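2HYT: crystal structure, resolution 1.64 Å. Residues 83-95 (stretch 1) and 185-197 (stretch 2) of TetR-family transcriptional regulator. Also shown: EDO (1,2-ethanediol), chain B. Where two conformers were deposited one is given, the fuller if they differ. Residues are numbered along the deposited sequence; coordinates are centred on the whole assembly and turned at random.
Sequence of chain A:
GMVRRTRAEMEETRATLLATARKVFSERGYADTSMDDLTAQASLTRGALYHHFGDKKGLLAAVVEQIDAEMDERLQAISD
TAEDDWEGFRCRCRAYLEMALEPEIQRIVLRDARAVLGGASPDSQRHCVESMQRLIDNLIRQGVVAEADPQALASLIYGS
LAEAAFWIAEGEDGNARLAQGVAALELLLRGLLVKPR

Stretch 1 83-95: EDDWEGFRCRCRA
Stretch 2 (185-197) LELLLRGLLVKPR

Helices remote in sequence often pair through an apolar seam edged by charge, and this TetR-family regulator offers a compact example. At the centre lies Leu189 (chi1 m, chi2 t), whose CD2 meets Phe89 CZ at 3.9 Å and whose CD1 lies 4.2 Å from Cys93 CB. Leu185 (t, p) extends the seam, its CD2 3.9 Å from Cys93 CB. Nearer the C-terminal end of the second stretch, Trp86 (chi1 176°, chi2 -116°) is the residue most covered by its partners (115 Å²): its CH2 sits 4.1 Å from Leu192 CB, its ring edge faces the carbonyl of Leu189 (CH2 to O, 3.3 Å), and Leu193 CD2 rests over one face, 3.6 Å from the centroid of the five-membered ring, a CH-pi contact.

Residues 85-95 hold helical phi/psi near -64/-40. This helix and the one entering at 185 run roughly antiparallel, N-to-C directions 143° apart, axes 11.3 Å apart at closest approach. Arg94 CA lies 8.0 Å from Leu185 CA, Arg90 CA 7.8 Å from Leu189 CA, and Trp86 CA 8.8 Å from Leu193 CA. A type I turn spans Arg190 to Leu193 (-71/139); Val194 (-65/-48) returns to helical values, Lys195 (-121/118) and Pro196 (-60/151) are extended.

Charge flanks the seam. Glu186 (m, m, chi3 14°) is shared by Arg90 (m, t, p, chi4 -154°) and Arg94 (m, t, m, chi4 -97°): Arg90 NE donates to OE1 at 2.9 Å and Arg90 NH2 to OE2 at 3.1 Å, while Arg94 NH1 reaches OE2 at 2.9 Å. Arg90 NH1 also salt-bridges Glu87 OE1 (2.9 Å).

At the far end, Asp84 (chi1 t) caps its helix, OD2 accepting from Glu87 N at 3.0 Å and from Arg197 NH1 at 2.9 Å in a salt bridge. Arg197 (m, t, t) lays a guanidinium face over Trp86 CB, NH1 3.5 Å from that carbon. Water 1 accepts from Arg197 NH2 (2.9 Å) and Trp86 N (3.1 Å) and donates to Asp84 OD1 (2.8 Å).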

ATOM      1  N   GLU A  83       4.989  22.158  19.589  1.00 34.19           N
ATOM      2  CA  GLU A  83       5.011  22.575  20.984  1.00 38.63           C
ATOM      3  C   GLU A  83       4.634  21.416  21.907  1.00 38.10           C
ATOM      4  O   GLU A  83       5.258  21.227  22.956  1.00 42.46           O
ATOM      5  CB  GLU A  83       4.018  23.717  21.180  1.00 39.39           C
ATOM      6  N   ASP A  84       3.626  20.631  21.503  1.00 32.62           N
ATOM      7  CA  ASP A  84       3.267  19.394  22.212  1.00 28.62           C
ATOM      8  C   ASP A  84       3.538  18.232  21.250  1.00 25.00           C
ATOM      9  O   ASP A  84       3.059  18.267  20.148  1.00 22.53           O
ATOM     10  CB  ASP A  84       1.792  19.393  22.581  1.00 27.24           C
ATOM     11  CG  ASP A  84       1.395  18.136  23.293  1.00 30.46           C
ATOM     12  OD1 ASP A  84       1.754  17.985  24.465  1.00 32.92           O
ATOM     13  OD2 ASP A  84       0.796  17.255  22.674  1.00 29.97           O
ATOM     14  N   ASP A  85       4.298  17.231  21.661  1.00 21.52           N
ATOM     15  CA  ASP A  85       4.738  16.239  20.700  1.00 23.47           C
ATOM     16  C   ASP A  85       3.611  15.309  20.233  1.00 21.08           C
ATOM     17  O   ASP A  85       3.606  14.879  19.063  1.00 21.96           O
ATOM     18  CB  ASP A  85       5.935  15.487  21.215  1.00 25.95           C
ATOM     19  CG  ASP A  85       7.146  16.426  21.441  1.00 31.74           C
ATOM     20  OD1 ASP A  85       7.239  17.449  20.725  1.00 41.84           O
ATOM     21  OD2 ASP A  85       7.934  16.172  22.351  1.00 33.45           O
ATOM     22  N   TRP A  86       2.666  15.027  21.115  1.00 19.51           N
ATOM     23  CA  TRP A  86       1.507  14.226  20.687  1.00 18.62           C
ATOM     24  C   TRP A  86       0.689  14.985  19.647  1.00 18.42           C
ATOM     25  O   TRP A  86       0.310  14.424  18.601  1.00 19.22           O
ATOM     26  CB  TRP A  86       0.613  13.857  21.861  1.00 20.71           C
ATOM     27  CG  TRP A  86      -0.607  13.121  21.431  1.00 21.42           C
ATOM     28  CD1 TRP A  86      -1.896  13.553  21.550  1.00 25.02           C
ATOM     29  CD2 TRP A  86      -0.676  11.828  20.798  1.00 22.36           C
ATOM     30  NE1 TRP A  86      -2.758  12.619  21.027  1.00 23.73           N
ATOM     31  CE2 TRP A  86      -2.040  11.550  20.566  1.00 22.03           C
ATOM     32  CE3 TRP A  86       0.263  10.882  20.433  1.00 22.21           C
ATOM     33  CZ2 TRP A  86      -2.475  10.355  19.959  1.00 23.26           C
ATOM     34  CZ3 TRP A  86      -0.166   9.710  19.829  1.00 24.37           C
ATOM     35  CH2 TRP A  86      -1.531   9.447  19.631  1.00 24.03           C
ATOM     36  N   GLU A  87       0.445  16.266  19.890  1.00 17.05           N
ATOM     37  CA  GLU A  87      -0.324  17.070  18.932  0.50 20.47           C
ATOM     38  C   GLU A  87       0.460  17.236  17.634  1.00 19.17           C
ATOM     39  O   GLU A  87      -0.119  17.250  16.562  1.00 19.76           O
ATOM     40  CB  GLU A  87      -0.712  18.423  19.533  0.50 21.66           C
ATOM     41  CG  GLU A  87      -1.611  18.318  20.755  0.50 27.54           C
ATOM     42  CD  GLU A  87      -2.962  17.683  20.468  0.50 31.48           C
ATOM     43  OE1 GLU A  87      -3.472  17.819  19.340  0.50 40.61           O
ATOM     44  OE2 GLU A  87      -3.513  17.055  21.384  0.50 36.33           O
ATOM     45  N   GLY A  88       1.785  17.312  17.725  1.00 18.54           N
ATOM     46  CA  GLY A  88       2.599  17.383  16.538  1.00 19.86           C
ATOM     47  C   GLY A  88       2.488  16.104  15.694  1.00 19.66           C
ATOM     48  O   GLY A  88       2.507  16.131  14.455  1.00 17.63           O
ATOM     49  N   PHE A  89       2.405  14.968  16.369  1.00 18.61           N
ATOM     50  CA  PHE A  89       2.241  13.678  15.687  1.00 19.16           C
ATOM     51  C   PHE A  89       0.870  13.611  15.015  1.00 17.43           C
ATOM     52  O   PHE A  89       0.785  13.218  13.852  1.00 18.92           O
ATOM     53  CB  PHE A  89       2.429  12.541  16.716  1.00 20.27           C
ATOM     54  CG  PHE A  89       1.840  11.230  16.283  1.00 22.35           C
ATOM     55  CD1 PHE A  89       2.499  10.442  15.408  1.00 29.38           C
ATOM     56  CD2 PHE A  89       0.626  10.787  16.791  1.00 22.49           C
ATOM     57  CE1 PHE A  89       1.971   9.211  15.022  1.00 22.09           C
ATOM     58  CE2 PHE A  89       0.102   9.573  16.424  1.00 24.21           C
ATOM     59  CZ  PHE A  89       0.784   8.775  15.515  1.00 23.89           C
ATOM     60  N   ARG A  90      -0.186  14.010  15.719  1.00 19.46           N
ATOM     61  CA  ARG A  90      -1.554  14.060  15.110  1.00 18.12           C
ATOM     62  C   ARG A  90      -1.536  14.990  13.915  1.00 19.97           C
ATOM     63  O   ARG A  90      -2.106  14.678  12.873  1.00 20.46           O
ATOM     64  CB  ARG A  90      -2.598  14.540  16.112  1.00 19.85           C
ATOM     65  CG  ARG A  90      -2.874  13.515  17.221  1.00 19.70           C
ATOM     66  CD  ARG A  90      -3.918  14.027  18.247  1.00 25.47           C
ATOM     67  NE  ARG A  90      -5.098  14.600  17.625  1.00 30.97           N
ATOM     68  CZ  ARG A  90      -5.891  15.519  18.164  1.00 41.66           C
ATOM     69  NH1 ARG A  90      -5.665  15.990  19.383  1.00 47.20           N
ATOM     70  NH2 ARG A  90      -6.927  15.974  17.468  1.00 46.59           N
ATOM     71  N   CYS A  91      -0.910  16.149  14.070  1.00 19.48           N
ATOM     72  CA  CYS A  91      -0.870  17.133  13.001  0.50 19.60           C
ATOM     73  C   CYS A  91      -0.126  16.616  11.776  1.00 19.49           C
ATOM     74  O   CYS A  91      -0.561  16.849  10.673  1.00 21.05           O
ATOM     75  CB  CYS A  91      -0.219  18.402  13.507  0.50 22.51           C
ATOM     76  SG  CYS A  91      -0.254  19.714  12.338  0.50 23.59           S
ATOM     77  N   ARG A  92       0.978  15.908  12.005  1.00 17.34           N
ATOM     78  CA  ARG A  92       1.759  15.318  10.930  1.00 17.68           C
ATOM     79  C   ARG A  92       0.932  14.252  10.180  1.00 18.16           C
ATOM     80  O   ARG A  92       0.896  14.210   8.922  1.00 17.84           O
ATOM     81  CB  ARG A  92       3.009  14.698  11.496  1.00 19.36           C
ATOM     82  CG  ARG A  92       3.848  13.987  10.499  1.00 18.16           C
ATOM     83  CD  ARG A  92       5.200  13.687  11.073  1.00 21.63           C
ATOM     84  NE  ARG A  92       5.850  12.605  10.346  1.00 19.99           N
ATOM     85  CZ  ARG A  92       7.114  12.257  10.517  1.00 22.33           C
ATOM     86  NH1 ARG A  92       7.895  12.911  11.366  1.00 22.26           N
ATOM     87  NH2 ARG A  92       7.593  11.236   9.802  1.00 26.36           N
ATOM     88  N   CYS A  93       0.282  13.384  10.950  1.00 20.03           N
ATOM     89  CA  CYS A  93      -0.574  12.372  10.344  1.00 17.70           C
ATOM     90  C   CYS A  93      -1.720  13.005   9.533  1.00 19.82           C
ATOM     91  O   CYS A  93      -1.981  12.594   8.376  1.00 19.97           O
ATOM     92  CB  CYS A  93      -1.121  11.393  11.376  1.00 19.85           C
ATOM     93  SG  CYS A  93       0.105  10.348  12.176  1.00 20.25           S
ATOM     94  N   ARG A  94      -2.390  14.005  10.099  1.00 20.07           N
ATOM     95  CA  ARG A  94      -3.462  14.688   9.359  1.00 19.92           C
ATOM     96  C   ARG A  94      -2.929  15.373   8.097  1.00 20.70           C
ATOM     97  O   ARG A  94      -3.577  15.382   7.056  1.00 20.92           O
ATOM     98  CB  ARG A  94      -4.129  15.717  10.236  1.00 21.14           C
ATOM     99  CG  ARG A  94      -4.985  15.114  11.324  1.00 28.28           C
ATOM    100  CD  ARG A  94      -5.888  16.182  11.982  1.00 31.18           C
ATOM    101  NE  ARG A  94      -5.122  17.307  12.536  1.00 37.62           N
ATOM    102  CZ  ARG A  94      -4.755  17.434  13.815  1.00 38.81           C
ATOM    103  NH1 ARG A  94      -5.065  16.522  14.725  1.00 40.85           N
ATOM    104  NH2 ARG A  94      -4.069  18.506  14.180  1.00 41.99           N
ATOM    105  N   ALA A  95      -1.744  15.970   8.210  1.00 19.60           N
ATOM    106  CA  ALA A  95      -1.135  16.684   7.083  1.00 19.89           C
ATOM    107  C   ALA A  95      -0.864  15.763   5.884  1.00 19.63           C
ATOM    108  O   ALA A  95      -1.063  16.139   4.716  1.00 20.31           O
ATOM    109  CB  ALA A  95       0.135  17.386   7.540  1.00 21.16           C
ATOM    110  N   LEU A 185      -9.249   8.567  11.399  1.00 19.86           N
ATOM    111  CA  LEU A 185      -7.853   8.485  11.839  1.00 19.51           C
ATOM    112  C   LEU A 185      -7.723   8.787  13.340  1.00 20.76           C
ATOM    113  O   LEU A 185      -6.977   8.116  14.080  1.00 21.91           O
ATOM    114  CB  LEU A 185      -7.012   9.448  11.026  1.00 22.52           C
ATOM    115  CG  LEU A 185      -5.549   9.600  11.436  1.00 21.91           C
ATOM    116  CD1 LEU A 185      -4.760   8.301  11.205  1.00 22.89           C
ATOM    117  CD2 LEU A 185      -4.938  10.769  10.634  1.00 22.47           C
ATOM    118  N   GLU A 186      -8.426   9.815  13.785  1.00 21.62           N
ATOM    119  CA  GLU A 186      -8.357  10.223  15.187  1.00 23.24           C
ATOM    120  C   GLU A 186      -8.771   9.083  16.128  1.00 23.74           C
ATOM    121  O   GLU A 186      -8.201   8.927  17.198  1.00 22.90           O
ATOM    122  CB  GLU A 186      -9.189  11.481  15.461  1.00 26.18           C
ATOM    123  CG  GLU A 186      -8.722  12.735  14.727  1.00 29.25           C
ATOM    124  CD  GLU A 186      -7.414  13.348  15.233  1.00 38.58           C
ATOM    125  OE1 GLU A 186      -6.640  12.723  16.007  1.00 34.71           O
ATOM    126  OE2 GLU A 186      -7.153  14.495  14.802  1.00 45.83           O
ATOM    127  N   LEU A 187      -9.759   8.266  15.733  1.00 21.95           N
ATOM    128  CA  LEU A 187     -10.154   7.114  16.531  1.00 20.71           C
ATOM    129  C   LEU A 187      -9.066   6.062  16.576  1.00 21.27           C
ATOM    130  O   LEU A 187      -8.835   5.422  17.596  1.00 24.27           O
ATOM    131  CB  LEU A 187     -11.415   6.450  15.954  1.00 23.71           C
ATOM    132  CG  LEU A 187     -12.672   7.281  16.011  1.00 26.00           C
ATOM    133  CD1 LEU A 187     -13.746   6.420  15.305  1.00 28.44           C
ATOM    134  CD2 LEU A 187     -13.060   7.627  17.473  1.00 25.31           C
ATOM    135  N   LEU A 188      -8.406   5.830  15.452  1.00 20.71           N
ATOM    136  CA  LEU A 188      -7.279   4.892  15.491  1.00 23.90           C
ATOM    137  C   LEU A 188      -6.124   5.388  16.341  1.00 24.94           C
ATOM    138  O   LEU A 188      -5.467   4.622  17.059  1.00 27.28           O
ATOM    139  CB  LEU A 188      -6.733   4.629  14.109  1.00 25.45           C
ATOM    140  CG  LEU A 188      -7.424   3.597  13.241  1.00 34.57           C
ATOM    141  CD1 LEU A 188      -6.605   3.483  11.986  1.00 36.25           C
ATOM    142  CD2 LEU A 188      -7.572   2.238  13.954  1.00 27.60           C
ATOM    143  N   LEU A 189      -5.836   6.671  16.265  1.00 20.19           N
ATOM    144  CA  LEU A 189      -4.649   7.179  16.959  1.00 18.93           C
ATOM    145  C   LEU A 189      -4.861   7.259  18.455  1.00 21.26           C
ATOM    146  O   LEU A 189      -3.924   7.137  19.238  1.00 22.40           O
ATOM    147  CB  LEU A 189      -4.262   8.558  16.423  1.00 23.11           C
ATOM    148  CG  LEU A 189      -3.857   8.610  14.948  1.00 22.41           C
ATOM    149  CD1 LEU A 189      -3.388  10.013  14.605  1.00 25.14           C
ATOM    150  CD2 LEU A 189      -2.762   7.571  14.592  1.00 23.26           C
ATOM    151  N   ARG A 190      -6.085   7.483  18.893  1.00 20.32           N
ATOM    152  CA  ARG A 190      -6.279   7.755  20.310  1.00 20.70           C
ATOM    153  C   ARG A 190      -5.910   6.572  21.212  1.00 20.07           C
ATOM    154  O   ARG A 190      -5.516   6.779  22.391  1.00 22.86           O
ATOM    155  CB  ARG A 190      -7.689   8.279  20.562  1.00 19.12           C
ATOM    156  CG  ARG A 190      -8.744   7.222  20.519  1.00 20.74           C
ATOM    157  CD  ARG A 190     -10.098   7.903  20.605  1.00 22.99           C
ATOM    158  NE  ARG A 190     -11.157   6.893  20.573  1.00 25.41           N
ATOM    159  CZ  ARG A 190     -12.438   7.143  20.829  1.00 32.33           C
ATOM    160  NH1 ARG A 190     -12.843   8.368  21.143  1.00 34.27           N
ATOM    161  NH2 ARG A 190     -13.322   6.153  20.784  1.00 27.67           N
ATOM    162  N   GLY A 191      -5.961   5.357  20.660  1.00 19.92           N
ATOM    163  CA  GLY A 191      -5.625   4.145  21.411  1.00 22.25           C
ATOM    164  C   GLY A 191      -4.141   4.025  21.689  1.00 22.67           C
ATOM    165  O   GLY A 191      -3.722   3.286  22.571  1.00 22.97           O
ATOM    166  N   LEU A 192      -3.323   4.757  20.935  1.00 20.67           N
ATOM    167  CA  LEU A 192      -1.881   4.733  21.197  1.00 20.84           C
ATOM    168  C   LEU A 192      -1.488   5.362  22.511  1.00 21.16           C
ATOM    169  O   LEU A 192      -0.400   5.059  23.026  1.00 20.98           O
ATOM    170  CB  LEU A 192      -1.149   5.439  20.085  1.00 19.30           C
ATOM    171  CG  LEU A 192      -1.433   4.850  18.701  1.00 21.19           C
ATOM    172  CD1 LEU A 192      -0.489   5.533  17.721  1.00 21.98           C
ATOM    173  CD2 LEU A 192      -1.307   3.359  18.669  1.00 21.55           C
ATOM    174  N   LEU A 193      -2.322   6.260  23.057  1.00 21.01           N
ATOM    175  CA  LEU A 193      -1.964   6.986  24.271  1.00 23.09           C
ATOM    176  C   LEU A 193      -1.966   6.103  25.508  1.00 24.77           C
ATOM    177  O   LEU A 193      -2.830   5.231  25.663  1.00 24.62           O
ATOM    178  CB  LEU A 193      -2.915   8.134  24.508  1.00 22.30           C
ATOM    179  CG  LEU A 193      -2.831   9.324  23.559  1.00 20.76           C
ATOM    180  CD1 LEU A 193      -4.031  10.280  23.700  1.00 24.40           C
ATOM    181  CD2 LEU A 193      -1.537  10.142  23.795  1.00 21.24           C
ATOM    182  N   VAL A 194      -0.968   6.309  26.369  1.00 22.93           N
ATOM    183  CA  VAL A 194      -0.947   5.689  27.684  1.00 24.09           C
ATOM    184  C   VAL A 194      -2.128   6.225  28.515  1.00 26.48           C
ATOM    185  O   VAL A 194      -2.876   5.442  29.107  1.00 30.13           O
ATOM    186  CB  VAL A 194       0.382   5.977  28.419  1.00 23.23           C
ATOM    187  CG1 VAL A 194       0.322   5.550  29.862  1.00 25.27           C
ATOM    188  CG2 VAL A 194       1.532   5.249  27.701  1.00 22.70           C
ATOM    189  N   LYS A 195      -2.276   7.544  28.510  1.00 27.89           N
ATOM    190  CA  LYS A 195      -3.262   8.274  29.299  1.00 33.03           C
ATOM    191  C   LYS A 195      -4.156   9.076  28.344  1.00 34.19           C
ATOM    192  O   LYS A 195      -3.673   9.954  27.618  1.00 32.84           O
ATOM    193  CB  LYS A 195      -2.552   9.239  30.259  1.00 33.09           C
ATOM    194  CG  LYS A 195      -3.506  10.119  31.079  1.00 36.30           C
ATOM    195  N   PRO A 196      -5.465   8.778  28.320  1.00 36.75           N
ATOM    196  CA  PRO A 196      -6.348   9.549  27.431  1.00 38.32           C
ATOM    197  C   PRO A 196      -6.360  11.038  27.740  1.00 40.29           C
ATOM    198  O   PRO A 196      -6.178  11.436  28.896  1.00 39.80           O
ATOM    199  CB  PRO A 196      -7.738   8.955  27.702  1.00 40.15           C
ATOM    200  CG  PRO A 196      -7.468   7.570  28.271  1.00 41.88           C
ATOM    201  CD  PRO A 196      -6.199   7.746  29.077  1.00 39.31           C
ATOM    202  N   ARG A 197      -6.595  11.843  26.709  1.00 42.86           N
ATOM    203  CA  ARG A 197      -6.685  13.288  26.845  1.00 46.29           C
ATOM    204  C   ARG A 197      -8.127  13.778  26.646  1.00 49.11           C
ATOM    205  O   ARG A 197      -8.468  14.913  27.007  1.00 50.09           O
ATOM    206  CB  ARG A 197      -5.752  13.941  25.833  1.00 46.87           C
ATOM    207  CG  ARG A 197      -4.327  13.491  26.005  1.00 45.49           C
ATOM    208  CD  ARG A 197      -3.369  14.368  25.230  1.00 45.81           C
ATOM    209  NE  ARG A 197      -1.978  13.998  25.493  1.00 38.32           N
ATOM    210  CZ  ARG A 197      -0.935  14.662  25.013  1.00 36.14           C
ATOM    211  NH1 ARG A 197      -1.111  15.734  24.232  1.00 33.30           N
ATOM    212  NH2 ARG A 197       0.293  14.256  25.317  1.00 32.00           N
ATOM    213  OXT ARG A 197      -8.984  13.052  26.130  1.00 50.95           O
TER
HETATM  214  C1  EDO B 197       3.379  10.691   7.736  1.00 27.81           C
HETATM  215  O1  EDO B 197       4.677  11.147   8.175  1.00 23.60           O
HETATM  216  C2  EDO B 197       3.580   9.422   6.902  1.00 29.20           C
HETATM  217  O2  EDO B 197       3.991   8.306   7.740  1.00 28.06           O
HETATM  218  O   HOH W   1       2.703  15.400  24.171  1.00 29.06           O